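PDB 7CBD: exoglucanase A from Cellulomonas fimi, which hydrolyses the beta-1,4-glucosidic linkages of cellulose with inversion of anomeric configuration, releasing cellobiose from the non-reducing chain ends. Local coordinates for residues S245-T250 / W264-D269; S259-W264 / A322-R327; T308-S313 / N317-A322. One frame throughout, in Å; residues are numbered along the deposited sequence. Where two conformers were deposited one is given.

Interaction 1: residues S245-T250 / W264-D269; sequences SDSSLT and WNFDFD
A first torsion of 62° puts Ser247 OG between that residue's own backbone N and carbonyl carbon, where it faces the carbonyl of Phe266; Phe268, with CG anti to its carbonyl carbon, brings its ring against the CB of the same serine. Two turns meet here in loops of the family 6 glycosyl hydrolase catalytic domain. Residues 245-250 hold a type I beta turn from Asp246 to Leu249, and Asp246 OD2 accepts the amide of Ser248, N to OD2 3.0 Å, which makes an Asx turn as well. In residues 264-269 a second Asx turn forms, Asn265 OD1 taking the amide of Asp267. Ser247 joins the two. Its hydroxyl donates to Phe266 O over 2.7 Å, lying in the carbonyl plane on a lone pair, with a C=O...OG angle of 129°. Its CB at the same time sits over one face of the Phe268 ring, 3.5 Å from the centroid and 15° off the normal, a CH-pi contact shifted somewhat toward CZ. Serine suits the place because its side chain is short enough to lie close above a ring and still carries a donor for the neighbouring carbonyl. Tyr262 stacks on the opposite face of the Phe268 ring, which is thus sandwiched between serine and tyrosine. Asp269, the N-cap of helix 270-283, accepts the amide of Asp272 just beyond the contact. On the more exposed side, Phe266 turns its edge to two hydroxyls, Ser247 OG in the ring plane and, nearer, Ser248 OG, 3.5 Å from Phe266 CE1.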
loop_
_atom_site.group_PDB
_atom_site.type_symbol
_atom_site.label_atom_id
_atom_site.label_comp_id
_atom_site.label_asym_id
_atom_site.label_seq_id
_atom_site.Cartn_x
_atom_site.Cartn_y
_atom_site.Cartn_z
ATOM N N SER A 245 13.215 18.152 -6.345
ATOM C CA SER A 245 12.587 17.730 -7.591
ATOM C C SER A 245 13.586 17.280 -8.644
ATOM O O SER A 245 13.171 16.819 -9.714
ATOM C CB SER A 245 11.732 18.867 -8.158
ATOM O OG SER A 245 12.551 19.977 -8.482
ATOM N N ASP A 246 14.882 17.396 -8.378
ATOM C CA ASP A 246 15.919 17.050 -9.347
ATOM C C ASP A 246 16.912 16.131 -8.644
ATOM O O ASP A 246 17.837 16.602 -7.977
ATOM C CB ASP A 246 16.595 18.320 -9.856
ATOM C CG ASP A 246 17.741 18.043 -10.813
ATOM O OD1 ASP A 246 18.380 19.031 -11.235
ATOM O OD2 ASP A 246 18.000 16.868 -11.155
ATOM N N SER A 247 16.741 14.818 -8.810
ATOM C CA SER A 247 17.608 13.879 -8.110
ATOM C C SER A 247 19.013 13.811 -8.694
ATOM O O SER A 247 19.867 13.117 -8.130
ATOM C CB SER A 247 16.980 12.489 -8.070
ATOM O OG SER A 247 16.812 11.974 -9.377
ATOM N N SER A 248 19.273 14.495 -9.803
ATOM C CA SER A 248 20.619 14.593 -10.346
ATOM C C SER A 248 21.344 15.854 -9.890
ATOM O O SER A 248 22.485 16.077 -10.303
ATOM C CB SER A 248 20.585 14.528 -11.878
ATOM O OG SER A 248 19.993 13.319 -12.326
ATOM N N LEU A 249 20.711 16.677 -9.055
ATOM C CA LEU A 249 21.335 17.911 -8.596
ATOM C C LEU A 249 22.632 17.617 -7.861
ATOM O O LEU A 249 22.699 16.720 -7.014
ATOM C CB LEU A 249 20.379 18.664 -7.669
ATOM C CG LEU A 249 20.891 20.017 -7.182
ATOM C CD1 LEU A 249 21.017 20.959 -8.366
ATOM C CD2 LEU A 249 19.981 20.584 -6.097
ATOM N N THR A 250 23.669 18.356 -8.217
ATOM C CA THR A 250 24.946 18.278 -7.535
ATOM C C THR A 250 25.236 19.636 -6.926
ATOM O O THR A 250 24.931 20.670 -7.525
ATOM C CB THR A 250 26.073 17.820 -8.482
ATOM O OG1 THR A 250 26.244 18.770 -9.541
ATOM C CG2 THR A 250 25.740 16.456 -9.083
ATOM N N TRP A 264 22.393 6.987 -2.966
ATOM C CA TRP A 264 22.651 7.022 -4.415
ATOM C C TRP A 264 21.424 6.718 -5.288
ATOM O O TRP A 264 21.552 6.684 -6.516
ATOM C CB TRP A 264 23.853 6.167 -4.858
ATOM C CG TRP A 264 25.155 6.553 -4.190
ATOM C CD1 TRP A 264 25.662 6.051 -3.023
ATOM C CD2 TRP A 264 26.112 7.515 -4.657
ATOM N NE1 TRP A 264 26.872 6.641 -2.736
ATOM C CE2 TRP A 264 27.171 7.542 -3.724
ATOM C CE3 TRP A 264 26.176 8.354 -5.772
ATOM C CZ2 TRP A 264 28.279 8.374 -3.875
ATOM C CZ3 TRP A 264 27.278 9.181 -5.919
ATOM C CH2 TRP A 264 28.313 9.185 -4.974
ATOM N N ASN A 265 20.255 6.498 -4.697
ATOM C CA ASN A 265 19.028 6.246 -5.444
ATOM C C ASN A 265 18.606 7.509 -6.198
ATOM O O ASN A 265 18.607 8.603 -5.635
ATOM C CB ASN A 265 17.958 5.897 -4.407
ATOM C CG ASN A 265 16.746 5.198 -4.976
ATOM O OD1 ASN A 265 16.418 5.302 -6.160
ATOM N ND2 ASN A 265 16.050 4.477 -4.102
ATOM N N PHE A 266 18.224 7.360 -7.477
ATOM C CA PHE A 266 17.682 8.481 -8.251
ATOM C C PHE A 266 16.184 8.689 -8.052
ATOM O O PHE A 266 15.652 9.710 -8.507
ATOM C CB PHE A 266 17.902 8.282 -9.755
ATOM C CG PHE A 266 19.285 8.615 -10.227
ATOM C CD1 PHE A 266 19.659 9.928 -10.471
ATOM C CD2 PHE A 266 20.202 7.606 -10.465
ATOM C CE1 PHE A 266 20.936 10.227 -10.923
ATOM C CE2 PHE A 266 21.475 7.898 -10.920
ATOM C CZ PHE A 266 21.837 9.215 -11.154
ATOM N N ASP A 267 15.484 7.747 -7.421
ATOM C CA ASP A 267 14.028 7.822 -7.283
ATOM C C ASP A 267 13.719 8.284 -5.864
ATOM O O ASP A 267 13.757 7.492 -4.919
ATOM C CB ASP A 267 13.362 6.475 -7.563
ATOM C CG ASP A 267 13.455 6.045 -9.020
ATOM O OD1 ASP A 267 13.966 6.808 -9.865
ATOM O OD2 ASP A 267 13.011 4.920 -9.324
ATOM N N PHE A 268 13.394 9.568 -5.726
ATOM C CA PHE A 268 13.090 10.172 -4.435
ATOM C C PHE A 268 11.612 10.082 -4.080
ATOM O O PHE A 268 11.234 10.418 -2.951
ATOM C CB PHE A 268 13.436 11.666 -4.444
ATOM C CG PHE A 268 14.910 11.991 -4.544
ATOM C CD1 PHE A 268 15.897 11.015 -4.577
ATOM C CD2 PHE A 268 15.294 13.323 -4.590
ATOM C CE1 PHE A 268 17.240 11.374 -4.657
ATOM C CE2 PHE A 268 16.625 13.683 -4.663
ATOM C CZ PHE A 268 17.601 12.710 -4.702
ATOM N N ASP A 269 10.759 9.683 -5.015
ATOM C CA ASP A 269 9.323 9.708 -4.771
ATOM C C ASP A 269 8.643 8.728 -5.711
ATOM O O ASP A 269 9.274 8.145 -6.594
ATOM C CB ASP A 269 8.751 11.130 -4.888
ATOM C CG ASP A 269 9.028 11.775 -6.234
ATOM O OD1 ASP A 269 8.849 11.096 -7.260
ATOM O OD2 ASP A 269 9.395 12.974 -6.262
#

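Interaction 2: residues S259-W264 / A322-R327; sequences SKFYEW and ANRVDR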
loop_
_atom_site.group_PDB
_atom_site.type_symbol
_atom_site.label_atom_id
_atom_site.label_comp_id
_atom_site.label_asym_id
_atom_site.label_seq_id
_atom_site.Cartn_x
_atom_site.Cartn_y
_atom_site.Cartn_z
ATOM N N SER A 259 23.507 11.564 -0.480
ATOM C CA SER A 259 23.167 11.793 0.914
ATOM C C SER A 259 22.852 10.475 1.621
ATOM O O SER A 259 22.448 9.482 1.008
ATOM C CB SER A 259 21.942 12.706 1.001
ATOM O OG SER A 259 20.825 12.137 0.329
ATOM N N LYS A 260 23.016 10.495 2.946
ATOM C CA LYS A 260 22.673 9.351 3.787
ATOM C C LYS A 260 21.238 8.887 3.550
ATOM O O LYS A 260 20.953 7.684 3.553
ATOM C CB LYS A 260 22.885 9.746 5.254
ATOM C CG LYS A 260 22.741 8.627 6.274
ATOM C CD LYS A 260 22.943 9.157 7.698
ATOM C CE LYS A 260 23.045 8.020 8.706
ATOM N NZ LYS A 260 23.381 8.486 10.085
ATOM N N PHE A 261 20.322 9.825 3.333
ATOM C CA PHE A 261 18.929 9.432 3.185
ATOM C C PHE A 261 18.675 8.687 1.880
ATOM O O PHE A 261 17.827 7.787 1.840
ATOM C CB PHE A 261 18.024 10.657 3.281
ATOM C CG PHE A 261 16.567 10.322 3.431
ATOM C CD1 PHE A 261 16.083 9.779 4.613
ATOM C CD2 PHE A 261 15.679 10.533 2.384
ATOM C CE1 PHE A 261 14.741 9.476 4.756
ATOM C CE2 PHE A 261 14.333 10.237 2.524
ATOM C CZ PHE A 261 13.867 9.706 3.707
ATOM N N TYR A 262 19.374 9.041 0.800
ATOM C CA TYR A 262 19.034 8.453 -0.491
ATOM C C TYR A 262 19.971 7.342 -0.951
ATOM O O TYR A 262 19.570 6.542 -1.798
ATOM C CB TYR A 262 18.868 9.526 -1.579
ATOM C CG TYR A 262 17.620 10.354 -1.391
ATOM C CD1 TYR A 262 16.365 9.762 -1.353
ATOM C CD2 TYR A 262 17.700 11.728 -1.228
ATOM C CE1 TYR A 262 15.226 10.521 -1.167
ATOM C CE2 TYR A 262 16.570 12.500 -1.044
ATOM C CZ TYR A 262 15.336 11.896 -1.015
ATOM O OH TYR A 262 14.218 12.677 -0.822
ATOM N N GLU A 263 21.198 7.263 -0.432
ATOM C CA GLU A 263 22.076 6.116 -0.711
ATOM C C GLU A 263 22.262 5.894 -2.215
ATOM O O GLU A 263 22.268 4.760 -2.698
ATOM C CB GLU A 263 21.566 4.834 -0.037
ATOM C CG GLU A 263 21.468 4.907 1.481
ATOM C CD GLU A 263 20.854 3.660 2.116
ATOM O OE1 GLU A 263 20.145 2.897 1.422
ATOM O OE2 GLU A 263 21.067 3.456 3.332
ATOM N N TRP A 264 22.393 6.987 -2.966
ATOM C CA TRP A 264 22.651 7.022 -4.415
ATOM C C TRP A 264 21.424 6.718 -5.288
ATOM O O TRP A 264 21.552 6.684 -6.516
ATOM C CB TRP A 264 23.853 6.167 -4.858
ATOM C CG TRP A 264 25.155 6.553 -4.190
ATOM C CD1 TRP A 264 25.662 6.051 -3.023
ATOM C CD2 TRP A 264 26.112 7.515 -4.657
ATOM N NE1 TRP A 264 26.872 6.641 -2.736
ATOM C CE2 TRP A 264 27.171 7.542 -3.724
ATOM C CE3 TRP A 264 26.176 8.354 -5.772
ATOM C CZ2 TRP A 264 28.279 8.374 -3.875
ATOM C CZ3 TRP A 264 27.278 9.181 -5.919
ATOM C CH2 TRP A 264 28.313 9.185 -4.974
ATOM N N ALA A 322 17.042 19.035 5.400
ATOM C CA ALA A 322 16.182 20.194 5.612
ATOM C C ALA A 322 15.056 20.270 4.591
ATOM O O ALA A 322 14.011 20.866 4.872
ATOM C CB ALA A 322 17.004 21.482 5.559
ATOM N N ASN A 323 15.238 19.675 3.412
ATOM C CA ASN A 323 14.336 19.901 2.295
ATOM C C ASN A 323 13.457 18.712 1.932
ATOM O O ASN A 323 12.510 18.889 1.156
ATOM C CB ASN A 323 15.119 20.381 1.065
ATOM C CG ASN A 323 15.698 21.765 1.263
ATOM O OD1 ASN A 323 14.996 22.677 1.701
ATOM N ND2 ASN A 323 16.977 21.929 0.954
ATOM N N ARG A 324 13.726 17.520 2.464
ATOM C CA ARG A 324 12.881 16.371 2.183
ATOM C C ARG A 324 11.592 16.441 2.991
ATOM O O ARG A 324 11.600 16.826 4.163
ATOM C CB ARG A 324 13.622 15.071 2.503
ATOM C CG ARG A 324 14.098 14.873 3.950
ATOM C CD ARG A 324 14.879 13.576 4.004
ATOM N NE ARG A 324 15.794 13.376 5.126
ATOM C CZ ARG A 324 15.503 12.696 6.231
ATOM N NH1 ARG A 324 14.280 12.226 6.433
ATOM N NH2 ARG A 324 16.436 12.511 7.152
ATOM N N VAL A 325 10.480 16.066 2.352
ATOM C CA VAL A 325 9.227 15.982 3.091
ATOM C C VAL A 325 9.122 14.658 3.833
ATOM O O VAL A 325 8.506 14.599 4.901
ATOM C CB VAL A 325 7.983 16.289 2.232
ATOM C CG1 VAL A 325 8.121 17.653 1.560
ATOM C CG2 VAL A 325 7.735 15.195 1.204
ATOM N N ASP A 326 9.701 13.581 3.296
ATOM C CA ASP A 326 9.751 12.320 4.029
ATOM C C ASP A 326 10.631 12.533 5.250
ATOM O O ASP A 326 11.839 12.755 5.112
ATOM C CB ASP A 326 10.337 11.242 3.122
ATOM C CG ASP A 326 10.228 9.844 3.715
ATOM O OD1 ASP A 326 10.200 9.695 4.956
ATOM O OD2 ASP A 326 10.189 8.883 2.923
ATOM N N ARG A 327 10.034 12.484 6.443
ATOM C CA ARG A 327 10.752 12.775 7.680
ATOM C C ARG A 327 11.241 11.520 8.396
ATOM O O ARG A 327 11.673 11.606 9.546
ATOM C CB ARG A 327 9.893 13.628 8.628
ATOM C CG ARG A 327 9.332 14.921 8.032
ATOM C CD ARG A 327 10.394 15.779 7.359
ATOM N NE ARG A 327 11.494 16.102 8.261
ATOM C CZ ARG A 327 12.635 16.670 7.883
ATOM N NH1 ARG A 327 13.582 16.900 8.780
ATOM N NH2 ARG A 327 12.842 17.000 6.612
#
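Phe261 and Arg324 meet flat on flat. The ring and the guanidinium are only 9° from parallel, their centres 3.8 Å apart, a cation-pi stack in which Arg324 NH1 comes within 3.3 Å of Phe261 CE1. The arginine chain, extended from CG to NE, continues across the same face, and its CD stands over the middle of the ring, 3.6 Å from the centroid of Phe261, as a CH-pi donor. Phenylalanine thus receives both the apolar and the charged part of one long side chain. Several bonds together help to fix the guanidinium: Arg324 NH1 donates to Asp326 O at 2.8 Å, close to the guanidinium plane, and also to Arg328 O, while NE forms a salt bridge with Asp321 OD1. Asp326 comes in at the ring edge, its CG 3.6 Å from Phe261 CZ and its carboxylate turned 77° from the ring. There the electropositive rim probably favours the negative group, whose OD2 has its salt bridge with Arg328. A leucine in place of Phe261 would probably deprive the guanidinium of its flat partner and the Asp326 carboxylate of the edge it faces, opening a gap between the two segments. The contact is a buried arginine-aromatic stack at the C-terminal end of helix 316-323, tying the chain that leaves this helix to the loop before helix 270-283 in the family 6 catalytic domain.

Interaction 3: residues T308-S313 / N317-A322; sequences TSITAS and NAYVDA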
loop_
_atom_site.group_PDB
_atom_site.type_symbol
_atom_site.label_atom_id
_atom_site.label_comp_id
_atom_site.label_asym_id
_atom_site.label_seq_id
_atom_site.Cartn_x
_atom_site.Cartn_y
_atom_site.Cartn_z
ATOM N N THR A 308 8.526 24.107 3.589
ATOM C CA THR A 308 7.717 24.857 2.639
ATOM C C THR A 308 8.537 25.611 1.604
ATOM O O THR A 308 7.967 26.087 0.617
ATOM C CB THR A 308 6.798 25.840 3.380
ATOM O OG1 THR A 308 7.552 26.538 4.377
ATOM C CG2 THR A 308 5.647 25.091 4.048
ATOM N N SER A 309 9.843 25.744 1.807
ATOM C CA SER A 309 10.711 26.381 0.830
ATOM C C SER A 309 12.110 25.814 1.003
ATOM O O SER A 309 12.427 25.201 2.025
ATOM C CB SER A 309 10.714 27.905 0.981
ATOM O OG SER A 309 11.217 28.280 2.249
ATOM N N ILE A 310 12.941 26.009 -0.019
ATOM C CA ILE A 310 14.279 25.430 -0.004
ATOM C C ILE A 310 15.131 26.140 1.039
ATOM O O ILE A 310 15.257 27.372 1.038
ATOM C CB ILE A 310 14.916 25.493 -1.401
ATOM C CG1 ILE A 310 14.280 24.455 -2.328
ATOM C CG2 ILE A 310 16.420 25.258 -1.315
ATOM C CD1 ILE A 310 14.781 24.526 -3.758
ATOM N N THR A 311 15.701 25.360 1.952
ATOM C CA THR A 311 16.703 25.853 2.886
ATOM C C THR A 311 18.064 25.668 2.230
ATOM O O THR A 311 18.425 24.549 1.848
ATOM C CB THR A 311 16.636 25.067 4.194
ATOM O OG1 THR A 311 15.391 25.337 4.854
ATOM C CG2 THR A 311 17.785 25.453 5.109
ATOM N N ALA A 312 18.804 26.760 2.082
ATOM C CA ALA A 312 20.085 26.701 1.398
ATOM C C ALA A 312 21.122 26.006 2.269
ATOM O O ALA A 312 21.148 26.183 3.491
ATOM C CB ALA A 312 20.564 28.115 1.064
ATOM N N SER A 313 21.976 25.206 1.633
ATOM C CA SER A 313 23.092 24.581 2.326
ATOM C C SER A 313 24.153 24.169 1.315
ATOM O O SER A 313 23.838 23.811 0.177
ATOM C CB SER A 313 22.655 23.358 3.135
ATOM O OG SER A 313 23.778 22.753 3.750
ATOM N N ASN A 317 24.005 16.521 2.944
ATOM C CA ASN A 317 23.143 15.899 3.944
ATOM C C ASN A 317 22.258 16.928 4.632
ATOM O O ASN A 317 21.064 16.689 4.830
ATOM C CB ASN A 317 23.977 15.113 4.950
ATOM C CG ASN A 317 24.321 13.739 4.446
ATOM O OD1 ASN A 317 23.434 12.918 4.218
ATOM N ND2 ASN A 317 25.606 13.490 4.223
ATOM N N ALA A 318 22.823 18.085 4.991
ATOM C CA ALA A 318 22.006 19.154 5.554
ATOM C C ALA A 318 20.965 19.619 4.547
ATOM O O ALA A 318 19.812 19.886 4.909
ATOM C CB ALA A 318 22.901 20.319 5.985
ATOM N N TYR A 319 21.353 19.709 3.274
ATOM C CA TYR A 319 20.418 20.127 2.235
ATOM C C TYR A 319 19.270 19.139 2.116
ATOM O O TYR A 319 18.098 19.530 2.098
ATOM C CB TYR A 319 21.156 20.242 0.903
ATOM C CG TYR A 319 20.318 20.781 -0.231
ATOM C CD1 TYR A 319 20.186 22.149 -0.429
ATOM C CD2 TYR A 319 19.671 19.925 -1.116
ATOM C CE1 TYR A 319 19.426 22.650 -1.471
ATOM C CE2 TYR A 319 18.909 20.416 -2.164
ATOM C CZ TYR A 319 18.793 21.786 -2.339
ATOM O OH TYR A 319 18.039 22.300 -3.372
ATOM N N VAL A 320 19.592 17.848 2.017
ATOM C CA VAL A 320 18.544 16.843 1.876
ATOM C C VAL A 320 17.687 16.787 3.132
ATOM O O VAL A 320 16.456 16.747 3.054
ATOM C CB VAL A 320 19.151 15.478 1.507
ATOM C CG1 VAL A 320 18.146 14.355 1.748
ATOM C CG2 VAL A 320 19.618 15.498 0.059
ATOM N N ASP A 321 18.320 16.816 4.310
ATOM C CA ASP A 321 17.565 16.643 5.546
ATOM C C ASP A 321 16.661 17.836 5.841
ATOM O O ASP A 321 15.605 17.670 6.465
ATOM C CB ASP A 321 18.517 16.351 6.708
ATOM C CG ASP A 321 19.157 14.972 6.605
ATOM O OD1 ASP A 321 18.680 14.142 5.791
ATOM O OD2 ASP A 321 20.142 14.720 7.337
ATOM N N ALA A 322 17.042 19.035 5.400
ATOM C CA ALA A 322 16.182 20.194 5.612
ATOM C C ALA A 322 15.056 20.270 4.591
ATOM O O ALA A 322 14.011 20.866 4.872
ATOM C CB ALA A 322 17.004 21.482 5.559
#
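The phenol ring of Tyr319 is met obliquely along its CD1 and CE1 side. Thr311 O lies 3.7 Å from Tyr319 CD1, Ser313 O stands a little farther from the same carbon, and Ile310 CG2 is 4.0 Å from Tyr319 CE1. With CG anti to the backbone N (chi1 -175°), the tyrosine reaches from the helix alongside the preceding chain, and its hydroxyl end comes beside the isoleucine, CG2 of Ile310 being 3.9 Å from Tyr319 OH. A long aromatic residue suits this place: it reaches from the helix as far as Ile310, meeting backbone carbonyls with its ring and a branched aliphatic side chain near its tip, while Leu244 touches it as well. The other points of touch lie one helical turn apart. Thr311 CB rests on Ala322 CB at 3.9 Å, and Ser313 OG comes to 3.4 Å from Ala318 CB. Alanine fits both positions, since a single methyl lets the chain run close to the helix, where Ala322 N bonds to Ala318 O. Ser313 OG is also anti to its backbone N and accepts from the amide of Asp315, two residues on, in an ST turn; its CB meanwhile faces Tyr319 CB at 4.1 Å. The two segments themselves meet by packing alone; Asn323 OD1, one residue further along the helix, accepts the amide of Thr311. Asp315 OD2 accepts the amide of Ala318 in the first turn of the helix. The loop before helix 316-323 thus packs back along the helix it is about to enter, a short-range loop-on-helix contact in the family 6 catalytic domain.

In the fold
The three contacts form one continuous patch on the same side of the catalytic domain, away from the predicted catalytic residues Asp149 and Asp371. Interactions 1 and 2, with centres about 9 Å apart, meet where Phe268 CE1 lies 3.4 Å from Tyr262 CG; their segments overlap at Trp264, which takes part in neither contact. Interactions 2 and 3, also about 9 Å between centres, both use helix 316-323, and two probable hydrogen bonds link them, Lys260 N to Asn317 OD1 and Thr311 N to Asn323 OD1, each 2.8 Å. In sequence, interaction 3 falls within the span that interaction 2 brings together. Interactions 1 and 3, about 14 Å apart by centres, touch through Leu249 CD2 and Tyr319 OH, 3.8 Å.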